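Local coordinates for leucine-rich repeat protein (Bacteroides thetaiotaomicron, PDB 4ECN) that is of unknown function but probably works outside the cell, where its leucine-rich repeats may bind other proteins, at residues Lys16-Ser20 and Thr124-Val128; Leu81-Ile87 and Asn109-Ser115; Val218-Thr223 and Asn256-Leu261; Thr598-Leu602 and Phe614-Thr618. One frame throughout, in Å; residues are numbered along the deposited sequence.

Interaction 1 of 4, residues Lys16-Ser20 and Thr124-Val128; sequences KLYKS and TVDAV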
loop_
_atom_site.group_PDB
_atom_site.type_symbol
_atom_site.label_atom_id
_atom_site.label_comp_id
_atom_site.label_asym_id
_atom_site.label_seq_id
_atom_site.Cartn_x
_atom_site.Cartn_y
_atom_site.Cartn_z
ATOM N N LYS A 16 23.664 -24.993 40.876
ATOM C CA LYS A 16 24.155 -23.831 41.606
ATOM C C LYS A 16 22.980 -22.846 41.745
ATOM O O LYS A 16 22.445 -22.415 40.718
ATOM C CB LYS A 16 25.359 -23.231 40.846
ATOM C CG LYS A 16 26.553 -22.847 41.707
ATOM C CD LYS A 16 27.599 -22.139 40.849
ATOM C CE LYS A 16 28.908 -21.847 41.543
ATOM N NZ LYS A 16 29.864 -21.160 40.632
ATOM N N LEU A 17 22.507 -22.582 42.994
ATOM C CA LEU A 17 21.373 -21.681 43.265
ATOM C C LEU A 17 21.808 -20.210 43.141
ATOM O O LEU A 17 22.788 -19.796 43.763
ATOM C CB LEU A 17 20.757 -21.947 44.654
ATOM C CG LEU A 17 19.814 -23.164 44.765
ATOM C CD1 LEU A 17 19.650 -23.613 46.194
ATOM C CD2 LEU A 17 18.443 -22.871 44.171
ATOM N N TYR A 18 21.094 -19.446 42.303
ATOM C CA TYR A 18 21.375 -18.041 42.031
ATOM C C TYR A 18 20.224 -17.149 42.486
ATOM O O TYR A 18 19.071 -17.591 42.538
ATOM C CB TYR A 18 21.652 -17.820 40.529
ATOM C CG TYR A 18 23.019 -18.300 40.085
ATOM C CD1 TYR A 18 23.265 -19.648 39.845
ATOM C CD2 TYR A 18 24.057 -17.400 39.864
ATOM C CE1 TYR A 18 24.523 -20.098 39.444
ATOM C CE2 TYR A 18 25.316 -17.835 39.440
ATOM C CZ TYR A 18 25.547 -19.189 39.234
ATOM O OH TYR A 18 26.785 -19.634 38.823
ATOM N N LYS A 19 20.553 -15.887 42.823
ATOM C CA LYS A 19 19.611 -14.857 43.261
ATOM C C LYS A 19 19.004 -14.155 42.034
ATOM O O LYS A 19 19.583 -14.229 40.945
ATOM C CB LYS A 19 20.313 -13.855 44.198
ATOM C CG LYS A 19 20.766 -14.471 45.520
ATOM C CD LYS A 19 21.522 -13.490 46.411
ATOM C CE LYS A 19 21.769 -14.067 47.789
ATOM N NZ LYS A 19 22.553 -13.141 48.653
ATOM N N SER A 20 17.824 -13.509 42.208
ATOM C CA SER A 20 17.090 -12.810 41.134
ATOM C C SER A 20 17.404 -11.283 41.116
ATOM O O SER A 20 18.531 -10.890 41.445
ATOM C CB SER A 20 15.585 -13.041 41.277
ATOM O OG SER A 20 15.117 -12.629 42.550
ATOM N N THR A 124 18.008 -20.046 38.845
ATOM C CA THR A 124 17.742 -18.714 39.400
ATOM C C THR A 124 16.400 -18.735 40.149
ATOM O O THR A 124 15.354 -19.016 39.554
ATOM C CB THR A 124 17.776 -17.638 38.305
ATOM O OG1 THR A 124 19.066 -17.652 37.683
ATOM C CG2 THR A 124 17.485 -16.248 38.851
ATOM N N VAL A 125 16.437 -18.427 41.453
ATOM C CA VAL A 125 15.237 -18.407 42.291
ATOM C C VAL A 125 14.392 -17.147 41.951
ATOM O O VAL A 125 14.792 -16.016 42.257
ATOM C CB VAL A 125 15.600 -18.480 43.797
ATOM C CG1 VAL A 125 14.374 -18.298 44.682
ATOM C CG2 VAL A 125 16.305 -19.788 44.127
ATOM N N ASP A 126 13.225 -17.377 41.303
ATOM C CA ASP A 126 12.247 -16.360 40.904
ATOM C C ASP A 126 11.625 -15.717 42.139
ATOM O O ASP A 126 11.185 -16.420 43.054
ATOM C CB ASP A 126 11.156 -16.995 40.014
ATOM C CG ASP A 126 10.179 -16.045 39.344
ATOM O OD1 ASP A 126 10.370 -14.810 39.451
ATOM O OD2 ASP A 126 9.256 -16.534 38.660
ATOM N N ALA A 127 11.587 -14.374 42.152
ATOM C CA ALA A 127 11.038 -13.552 43.244
ATOM C C ALA A 127 9.522 -13.777 43.436
ATOM O O ALA A 127 9.007 -13.609 44.547
ATOM C CB ALA A 127 11.305 -12.078 42.951
ATOM N N VAL A 128 8.829 -14.146 42.328
ATOM C CA VAL A 128 7.396 -14.381 42.265
ATOM C C VAL A 128 7.077 -15.698 42.974
ATOM O O VAL A 128 7.538 -16.752 42.534
ATOM C CB VAL A 128 6.847 -14.377 40.811
ATOM C CG1 VAL A 128 5.320 -14.356 40.806
ATOM C CG2 VAL A 128 7.404 -13.205 39.989
#
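This is the frayed end of a parallel strand pair: strand 10-18 of the first DUF4458 domain runs out beside the end of strand 118-124, just where the chain sets off towards strand 130-139 of the second such domain. Tyr18 and Thr124 form the last bridge, with their CA atoms 4.5 Å apart. Tyr18 pairs through its backbone with Leu123 and then with the residue beyond Thr124, the usual parallel pattern; the second of these bonds, Val125 N to Tyr18 O, is 3.0 Å long and almost straight. Thr124 CA also lies 3.6 Å from Tyr18 O as a CA-H...O contact. After this the segments part, their end-to-end directions 45° apart, and van der Waals touches replace backbone bonds: Ser20 CB still comes to 3.2 Å from Val125 O, and Ser20 OG to 3.9 Å from Ala127 CB. Below the backbone, Leu17 CD2 meets Val125 CG2 at 3.8 Å. Both of these residues are buried, packing on Tyr71 and on strand 83-93 through Leu92 and Tyr90. Tyr18 and Thr124 occupy the other face, Tyr18 CB 3.8 Å from Thr124 OG1. One backbone bond over one apolar pair thus ties the departing chain to the sheet on its buried side, while the opposite face, with Thr124 exposed, carries hydroxyl-bearing side chains.

Interaction 2 of 4, residues Leu81-Ile87 and Asn109-Ser115; sequences LAGTYKI and NELTVVS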
loop_
_atom_site.group_PDB
_atom_site.type_symbol
_atom_site.label_atom_id
_atom_site.label_comp_id
_atom_site.label_asym_id
_atom_site.label_seq_id
_atom_site.Cartn_x
_atom_site.Cartn_y
_atom_site.Cartn_z
ATOM N N LEU A 81 21.873 -40.221 31.770
ATOM C CA LEU A 81 22.304 -40.674 30.460
ATOM C C LEU A 81 22.402 -39.463 29.541
ATOM O O LEU A 81 21.528 -38.594 29.562
ATOM C CB LEU A 81 21.374 -41.754 29.900
ATOM C CG LEU A 81 21.988 -42.613 28.780
ATOM C CD1 LEU A 81 21.795 -44.106 29.049
ATOM C CD2 LEU A 81 21.531 -42.146 27.370
ATOM N N ALA A 82 23.497 -39.394 28.768
ATOM C CA ALA A 82 23.807 -38.284 27.864
ATOM C C ALA A 82 22.652 -37.985 26.900
ATOM O O ALA A 82 22.205 -38.870 26.165
ATOM C CB ALA A 82 25.074 -38.590 27.078
ATOM N N GLY A 83 22.179 -36.742 26.944
ATOM C CA GLY A 83 21.084 -36.238 26.120
ATOM C C GLY A 83 20.473 -34.955 26.650
ATOM O O GLY A 83 20.866 -34.470 27.712
ATOM N N THR A 84 19.506 -34.390 25.913
ATOM C CA THR A 84 18.854 -33.145 26.329
ATOM C C THR A 84 17.695 -33.467 27.281
ATOM O O THR A 84 16.946 -34.422 27.063
ATOM C CB THR A 84 18.384 -32.310 25.129
ATOM O OG1 THR A 84 19.352 -32.377 24.076
ATOM C CG2 THR A 84 18.119 -30.848 25.505
ATOM N N TYR A 85 17.595 -32.672 28.356
ATOM C CA TYR A 85 16.596 -32.724 29.424
ATOM C C TYR A 85 15.944 -31.364 29.602
ATOM O O TYR A 85 16.613 -30.330 29.454
ATOM C CB TYR A 85 17.242 -33.156 30.750
ATOM C CG TYR A 85 17.768 -34.571 30.800
ATOM C CD1 TYR A 85 18.956 -34.915 30.163
ATOM C CD2 TYR A 85 17.177 -35.522 31.622
ATOM C CE1 TYR A 85 19.471 -36.208 30.238
ATOM C CE2 TYR A 85 17.699 -36.811 31.731
ATOM C CZ TYR A 85 18.851 -37.150 31.040
ATOM O OH TYR A 85 19.371 -38.418 31.139
ATOM N N LYS A 86 14.652 -31.353 29.946
ATOM C CA LYS A 86 13.947 -30.109 30.206
ATOM C C LYS A 86 13.497 -30.125 31.655
ATOM O O LYS A 86 12.793 -31.052 32.052
ATOM C CB LYS A 86 12.767 -29.901 29.231
ATOM C CG LYS A 86 12.114 -28.508 29.343
ATOM C CD LYS A 86 10.716 -28.391 28.709
ATOM C CE LYS A 86 9.629 -29.120 29.475
ATOM N NZ LYS A 86 8.297 -28.937 28.846
ATOM N N ILE A 87 13.968 -29.141 32.457
ATOM C CA ILE A 87 13.585 -28.949 33.864
ATOM C C ILE A 87 12.150 -28.420 33.876
ATOM O O ILE A 87 11.857 -27.453 33.154
ATOM C CB ILE A 87 14.558 -28.000 34.636
ATOM C CG1 ILE A 87 16.037 -28.378 34.461
ATOM C CG2 ILE A 87 14.175 -27.877 36.124
ATOM C CD1 ILE A 87 17.021 -27.195 34.789
ATOM N N ASN A 109 14.929 -23.608 30.753
ATOM C CA ASN A 109 14.377 -24.903 31.140
ATOM C C ASN A 109 15.228 -26.096 30.661
ATOM O O ASN A 109 15.207 -27.124 31.330
ATOM C CB ASN A 109 12.933 -25.062 30.620
ATOM C CG ASN A 109 12.677 -24.727 29.161
ATOM O OD1 ASN A 109 13.562 -24.282 28.405
ATOM N ND2 ASN A 109 11.426 -24.904 28.749
ATOM N N GLU A 110 15.995 -25.960 29.565
ATOM C CA GLU A 110 16.781 -27.076 29.031
ATOM C C GLU A 110 18.238 -27.127 29.549
ATOM O O GLU A 110 18.859 -26.099 29.839
ATOM C CB GLU A 110 16.807 -27.042 27.494
ATOM C CG GLU A 110 15.532 -27.587 26.862
ATOM C CD GLU A 110 15.490 -27.633 25.344
ATOM O OE1 GLU A 110 15.346 -26.555 24.722
ATOM O OE2 GLU A 110 15.519 -28.752 24.781
ATOM N N LEU A 111 18.754 -28.372 29.665
ATOM C CA LEU A 111 20.123 -28.731 30.035
ATOM C C LEU A 111 20.506 -30.026 29.286
ATOM O O LEU A 111 19.691 -30.944 29.180
ATOM C CB LEU A 111 20.347 -28.856 31.574
ATOM C CG LEU A 111 19.662 -29.943 32.431
ATOM C CD1 LEU A 111 20.384 -31.284 32.333
ATOM C CD2 LEU A 111 19.752 -29.578 33.893
ATOM N N THR A 112 21.736 -30.095 28.767
ATOM C CA THR A 112 22.178 -31.271 28.019
ATOM C C THR A 112 23.348 -31.931 28.743
ATOM O O THR A 112 24.371 -31.290 28.962
ATOM C CB THR A 112 22.541 -30.882 26.571
ATOM O OG1 THR A 112 21.498 -30.063 26.016
ATOM C CG2 THR A 112 22.786 -32.083 25.688
ATOM N N VAL A 113 23.170 -33.210 29.132
ATOM C CA VAL A 113 24.177 -34.055 29.778
ATOM C C VAL A 113 25.109 -34.551 28.682
ATOM O O VAL A 113 24.636 -34.852 27.585
ATOM C CB VAL A 113 23.532 -35.210 30.584
ATOM C CG1 VAL A 113 24.576 -36.005 31.353
ATOM C CG2 VAL A 113 22.472 -34.690 31.541
ATOM N N VAL A 114 26.428 -34.582 28.942
ATOM C CA VAL A 114 27.425 -35.007 27.945
ATOM C C VAL A 114 28.160 -36.251 28.455
ATOM O O VAL A 114 28.462 -36.348 29.649
ATOM C CB VAL A 114 28.412 -33.863 27.604
ATOM C CG1 VAL A 114 29.515 -34.332 26.659
ATOM C CG2 VAL A 114 27.674 -32.659 27.019
ATOM N N SER A 115 28.451 -37.191 27.534
ATOM C CA SER A 115 29.146 -38.443 27.832
ATOM C C SER A 115 30.506 -38.133 28.472
ATOM O O SER A 115 31.339 -37.457 27.850
ATOM C CB SER A 115 29.302 -39.286 26.564
ATOM O OG SER A 115 29.640 -40.632 26.862
#
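Leu111 is at the heart of the apolar centre. Its CD2 packs against Ile87 CD1 at 3.7 Å, its CD1 against Tyr85 CB at 4.0 Å, and one step along Tyr85 CE1 touches Val113 CG2 at 3.6 Å. All four residues are buried, and the core beyond them is completed by Val13 and Phe15 of strand 10-18 and by Leu119 of strand 118-124. The Tyr85 ring also stacks with His50, while its hydroxyl turns back on its own chain to donate to Leu81 O, with Tyr85 OH and Leu81 O 2.7 Å apart. Outward from here comes the backbone ladder of an antiparallel pair, strands 83-93 and 110-113. Tyr85 and Leu111 make the central hydrogen-bonded pair, Tyr85 N to Leu111 O at 2.8 Å and Leu111 N to Tyr85 O at 2.9 Å. Ile87 N to Asn109 O is short at 2.6 Å. At the other end Val113 N to Gly83 O is sound at 3.0 Å, but the return bond, Gly83 N to Val113 O at 3.2 Å, is bent and weak. The outer face is polar: Thr84 CG2 lies 3.5 Å from Thr112 OG1 and 3.4 Å from Glu110 OE2, and Lys86 CD is 3.6 Å from Asn109 ND2. Chemically this is an amphipathic ribbon, greasy towards the domain core and hydrophilic towards solvent, with the backbone bonds holding the two strands together between those faces.

Interaction 3 of 4, residues Val218-Thr223 and Asn256-Leu261; sequences VVAYTT and NVPIQL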
loop_
_atom_site.group_PDB
_atom_site.type_symbol
_atom_site.label_atom_id
_atom_site.label_comp_id
_atom_site.label_asym_id
_atom_site.label_seq_id
_atom_site.Cartn_x
_atom_site.Cartn_y
_atom_site.Cartn_z
ATOM N N VAL A 218 -9.780 -22.385 34.302
ATOM C CA VAL A 218 -9.389 -22.975 33.030
ATOM C C VAL A 218 -10.285 -22.285 31.985
ATOM O O VAL A 218 -11.500 -22.217 32.177
ATOM C CB VAL A 218 -9.445 -24.523 33.007
ATOM C CG1 VAL A 218 -9.199 -25.063 31.599
ATOM C CG2 VAL A 218 -8.408 -25.108 33.963
ATOM N N VAL A 219 -9.675 -21.683 30.948
ATOM C CA VAL A 219 -10.408 -20.909 29.950
ATOM C C VAL A 219 -10.385 -21.606 28.547
ATOM O O VAL A 219 -11.107 -21.177 27.634
ATOM C CB VAL A 219 -9.879 -19.445 29.866
ATOM C CG1 VAL A 219 -10.175 -18.696 31.161
ATOM C CG2 VAL A 219 -8.393 -19.368 29.508
ATOM N N ALA A 220 -9.611 -22.690 28.393
ATOM C CA ALA A 220 -9.558 -23.443 27.131
ATOM C C ALA A 220 -8.792 -24.757 27.272
ATOM O O ALA A 220 -7.900 -24.872 28.118
ATOM C CB ALA A 220 -8.908 -22.601 26.032
ATOM N N TYR A 221 -9.111 -25.735 26.413
ATOM C CA TYR A 221 -8.382 -27.009 26.384
ATOM C C TYR A 221 -8.432 -27.643 24.987
ATOM O O TYR A 221 -9.336 -27.367 24.181
ATOM C CB TYR A 221 -8.901 -28.027 27.436
ATOM C CG TYR A 221 -10.291 -28.552 27.143
ATOM C CD1 TYR A 221 -10.480 -29.663 26.321
ATOM C CD2 TYR A 221 -11.421 -27.896 27.627
ATOM C CE1 TYR A 221 -11.759 -30.105 25.985
ATOM C CE2 TYR A 221 -12.703 -28.334 27.304
ATOM C CZ TYR A 221 -12.867 -29.448 26.494
ATOM O OH TYR A 221 -14.125 -29.905 26.196
ATOM N N THR A 222 -7.454 -28.521 24.735
ATOM C CA THR A 222 -7.346 -29.376 23.564
ATOM C C THR A 222 -7.049 -30.776 24.094
ATOM O O THR A 222 -6.058 -30.958 24.811
ATOM C CB THR A 222 -6.319 -28.854 22.554
ATOM O OG1 THR A 222 -6.663 -27.522 22.179
ATOM C CG2 THR A 222 -6.267 -29.700 21.311
ATOM N N THR A 223 -7.941 -31.745 23.803
ATOM C CA THR A 223 -7.725 -33.140 24.221
ATOM C C THR A 223 -7.140 -33.942 23.037
ATOM O O THR A 223 -7.420 -33.631 21.876
ATOM C CB THR A 223 -9.006 -33.793 24.777
ATOM O OG1 THR A 223 -10.083 -33.564 23.876
ATOM C CG2 THR A 223 -9.373 -33.286 26.165
ATOM N N ASN A 256 -10.480 -27.814 38.086
ATOM C CA ASN A 256 -11.502 -28.198 37.107
ATOM C C ASN A 256 -11.166 -27.933 35.594
ATOM O O ASN A 256 -11.033 -26.787 35.169
ATOM C CB ASN A 256 -12.823 -27.483 37.398
ATOM C CG ASN A 256 -13.973 -27.959 36.533
ATOM O OD1 ASN A 256 -14.763 -27.145 36.019
ATOM N ND2 ASN A 256 -14.094 -29.294 36.350
ATOM N N VAL A 257 -11.175 -29.015 34.785
ATOM C CA VAL A 257 -11.056 -28.977 33.332
ATOM C C VAL A 257 -12.396 -29.535 32.795
ATOM O O VAL A 257 -12.577 -30.757 32.752
ATOM C CB VAL A 257 -9.803 -29.701 32.781
ATOM C CG1 VAL A 257 -9.750 -29.628 31.258
ATOM C CG2 VAL A 257 -8.524 -29.124 33.383
ATOM N N PRO A 258 -13.376 -28.647 32.486
ATOM C CA PRO A 258 -14.712 -29.115 32.066
ATOM C C PRO A 258 -14.775 -29.624 30.612
ATOM O O PRO A 258 -15.005 -28.845 29.676
ATOM C CB PRO A 258 -15.581 -27.862 32.231
ATOM C CG PRO A 258 -14.660 -26.738 32.027
ATOM C CD PRO A 258 -13.331 -27.174 32.575
ATOM N N ILE A 259 -14.662 -30.951 30.442
ATOM C CA ILE A 259 -14.689 -31.596 29.129
ATOM C C ILE A 259 -16.125 -31.545 28.582
ATOM O O ILE A 259 -17.064 -31.852 29.304
ATOM C CB ILE A 259 -14.126 -33.035 29.218
ATOM C CG1 ILE A 259 -12.679 -33.042 29.795
ATOM C CG2 ILE A 259 -14.208 -33.778 27.868
ATOM C CD1 ILE A 259 -11.612 -32.220 29.038
ATOM N N GLN A 260 -16.280 -31.127 27.311
ATOM C CA GLN A 260 -17.576 -30.936 26.655
ATOM C C GLN A 260 -18.015 -32.114 25.784
ATOM O O GLN A 260 -19.228 -32.341 25.656
ATOM C CB GLN A 260 -17.528 -29.686 25.758
ATOM C CG GLN A 260 -17.197 -28.388 26.483
ATOM C CD GLN A 260 -18.205 -28.018 27.541
ATOM O OE1 GLN A 260 -19.417 -27.945 27.289
ATOM N NE2 GLN A 260 -17.710 -27.741 28.742
ATOM N N LEU A 261 -17.037 -32.810 25.139
ATOM C CA LEU A 261 -17.233 -33.924 24.195
ATOM C C LEU A 261 -18.117 -33.445 23.054
ATOM O O LEU A 261 -19.187 -34.006 22.797
ATOM C CB LEU A 261 -17.828 -35.180 24.867
ATOM C CG LEU A 261 -17.115 -35.734 26.092
ATOM C CD1 LEU A 261 -18.037 -36.640 26.883
ATOM C CD2 LEU A 261 -15.841 -36.446 25.726
HETATM O O HOH W 1 -10.858 -24.178 36.359
#
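Tyr221 is the great bump here, and the backbone of 256-261 offers the hollow. Its ring lies along the chain, Tyr221 CE2 3.3 Å from Pro258 O, and its tip slots in beside Gln260, whose N donates to Tyr221 OH at 2.7 Å. Ile259 answers from the other segment: Ile259 CD1 sits over a face of the Tyr221 ring, 3.9 Å from the centroid, in a CH-pi contact, and is flanked at one side by Thr223 CG2 at 3.8 Å. At the root of the ring, Val257 CG1 fills in against Tyr221 CB at 4.2 Å. A smaller knob, Val218, presses its CG2 to 3.3 Å from Asn256 O and 4.1 Å from Val257 CG2. The gap at that end is closed by a water, which accepts from Val218 N and donates to Asn256 O, each at 2.9 Å. A classic beta bulge, with Val219 and Ala220 both facing Thr161, turns those two residues away together, so that Val218 and Tyr221, three positions apart, point the same way. The strands do not pair with one another: their axes pass 7.6 Å apart at 46°, and side chains do the joining across the interior of the second DUF4458 domain. Strand 214-227 pairs instead with 157-164 and 230-238, and Glu235 of the latter bonds both Tyr221 OH and Leu261 N; strand 251-259 runs parallel to 130-139, whose Phe135 packs on both Val218 and Val257.

Interaction 4 of 4, residues Thr598-Leu602 and Phe614-Thr618; sequences TDLKL and FCAFT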
loop_
_atom_site.group_PDB
_atom_site.type_symbol
_atom_site.label_atom_id
_atom_site.label_comp_id
_atom_site.label_asym_id
_atom_site.label_seq_id
_atom_site.Cartn_x
_atom_site.Cartn_y
_atom_site.Cartn_z
ATOM N N THR A 598 -12.884 5.065 -19.857
ATOM C CA THR A 598 -13.010 6.228 -18.968
ATOM C C THR A 598 -11.620 6.737 -18.678
ATOM O O THR A 598 -11.410 7.948 -18.527
ATOM C CB THR A 598 -13.770 5.900 -17.670
ATOM O OG1 THR A 598 -14.997 5.205 -17.947
ATOM C CG2 THR A 598 -14.055 7.131 -16.853
ATOM N N ASP A 599 -10.655 5.804 -18.612
ATOM C CA ASP A 599 -9.277 6.142 -18.314
ATOM C C ASP A 599 -8.343 5.452 -19.257
ATOM O O ASP A 599 -8.470 4.258 -19.514
ATOM C CB ASP A 599 -8.928 5.778 -16.859
ATOM C CG ASP A 599 -9.414 6.791 -15.831
ATOM O OD1 ASP A 599 -8.789 7.881 -15.728
ATOM O OD2 ASP A 599 -10.377 6.470 -15.082
ATOM N N LEU A 600 -7.379 6.212 -19.761
ATOM C CA LEU A 600 -6.351 5.700 -20.657
ATOM C C LEU A 600 -5.079 6.440 -20.348
ATOM O O LEU A 600 -5.061 7.669 -20.396
ATOM C CB LEU A 600 -6.774 5.828 -22.135
ATOM C CG LEU A 600 -5.771 5.418 -23.198
ATOM C CD1 LEU A 600 -5.457 3.930 -23.135
ATOM C CD2 LEU A 600 -6.248 5.843 -24.574
ATOM N N LYS A 601 -4.048 5.693 -19.930
ATOM C CA LYS A 601 -2.734 6.214 -19.566
ATOM C C LYS A 601 -1.671 5.471 -20.372
ATOM O O LYS A 601 -1.363 4.314 -20.082
ATOM C CB LYS A 601 -2.491 6.086 -18.047
ATOM C CG LYS A 601 -3.463 6.842 -17.126
ATOM C CD LYS A 601 -3.324 8.376 -17.179
ATOM C CE LYS A 601 -4.300 9.000 -16.214
ATOM N NZ LYS A 601 -4.096 10.464 -16.083
ATOM N N LEU A 602 -1.167 6.113 -21.440
ATOM C CA LEU A 602 -0.160 5.505 -22.312
ATOM C C LEU A 602 1.189 6.223 -22.183
ATOM O O LEU A 602 2.098 5.951 -22.963
ATOM C CB LEU A 602 -0.647 5.532 -23.777
ATOM C CG LEU A 602 -1.871 4.655 -24.136
ATOM C CD1 LEU A 602 -2.436 5.043 -25.473
ATOM C CD2 LEU A 602 -1.546 3.165 -24.112
ATOM N N PHE A 614 -8.336 3.414 -32.288
ATOM C CA PHE A 614 -7.714 2.851 -31.082
ATOM C C PHE A 614 -8.776 2.432 -30.088
ATOM O O PHE A 614 -8.785 1.282 -29.659
ATOM C CB PHE A 614 -6.711 3.812 -30.416
ATOM C CG PHE A 614 -6.016 3.185 -29.220
ATOM C CD1 PHE A 614 -5.086 2.159 -29.389
ATOM C CD2 PHE A 614 -6.319 3.594 -27.923
ATOM C CE1 PHE A 614 -4.480 1.549 -28.282
ATOM C CE2 PHE A 614 -5.704 2.988 -26.818
ATOM C CZ PHE A 614 -4.788 1.972 -27.005
ATOM N N CYS A 615 -9.683 3.367 -29.749
ATOM C CA CYS A 615 -10.836 3.165 -28.874
ATOM C C CYS A 615 -11.777 4.361 -28.968
ATOM O O CYS A 615 -11.579 5.298 -29.754
ATOM C CB CYS A 615 -10.410 2.923 -27.426
ATOM S SG CYS A 615 -9.806 4.408 -26.579
ATOM N N ALA A 616 -12.817 4.287 -28.134
ATOM C CA ALA A 616 -13.836 5.283 -27.859
ATOM C C ALA A 616 -13.732 5.665 -26.386
ATOM O O ALA A 616 -12.969 5.031 -25.642
ATOM C CB ALA A 616 -15.199 4.734 -28.205
ATOM N N PHE A 617 -14.458 6.705 -25.962
ATOM C CA PHE A 617 -14.384 7.166 -24.586
ATOM C C PHE A 617 -15.771 7.354 -24.005
ATOM O O PHE A 617 -16.727 7.557 -24.761
ATOM C CB PHE A 617 -13.581 8.479 -24.517
ATOM C CG PHE A 617 -12.164 8.349 -25.032
ATOM C CD1 PHE A 617 -11.152 7.829 -24.220
ATOM C CD2 PHE A 617 -11.841 8.722 -26.337
ATOM C CE1 PHE A 617 -9.844 7.680 -24.710
ATOM C CE2 PHE A 617 -10.530 8.595 -26.815
ATOM C CZ PHE A 617 -9.542 8.066 -26.004
ATOM N N THR A 618 -15.883 7.263 -22.657
ATOM C CA THR A 618 -17.148 7.429 -21.931
ATOM C C THR A 618 -17.340 8.903 -21.535
ATOM O O THR A 618 -16.422 9.716 -21.647
ATOM C CB THR A 618 -17.247 6.503 -20.690
ATOM O OG1 THR A 618 -16.331 6.887 -19.668
ATOM C CG2 THR A 618 -17.086 5.051 -21.028
#
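The two segments run roughly against each other, 147° apart end to end, and splay open: the CA atoms of Thr598 and Thr618 are 5.2 Å apart, whereas those of Leu602 and Phe614 are 11.9 Å apart. No backbone bond crosses the gap. At the narrow end Thr598 OG1 and Thr618 OG1 share a 2.8 Å hydrogen bond. Leu597, Leu600, Leu602 and Asn605 spell the LxxLxLxxN signature of a leucine-rich repeat, so 599-601 is the repeat's short strand and 614-618 part of its return towards the next strand, 623-625. Leu600 fills the wider space between them: its CD2 touches Phe614 CE2 at 3.7 Å, the edge of the Phe617 ring through CE1 at 4.0 Å, and Cys615 SG at 4.3 Å. Leu602 CD1 adds a second contact to Phe614 CE2 at 4.1 Å. Phe591 meets the Phe614 ring edge-to-face, while Asp599 and Lys601 turn away from this interior to form salt bridges with Lys388 and Asp393.

How the interactions relate
Interactions 1 and 2 belong to one sheet of the first DUF4458 domain. Interaction 2 is nested inside the loop that interaction 1 closes; their centres are 20 Å apart and their nearest atoms about 8 Å, so they do not touch. Interaction 3 sits in the second domain, its centre 33 Å from that of interaction 1 and 32 Å from that of interaction 2. Interaction 4 belongs to the repeats, across the chain's centre from the others, with centres 62 Å from interaction 3 and 74 Å from interaction 1. In sequence the sodium site of Gln314 and Val317 falls between interactions 3 and 4; none of the four contacts supplies a residue to it.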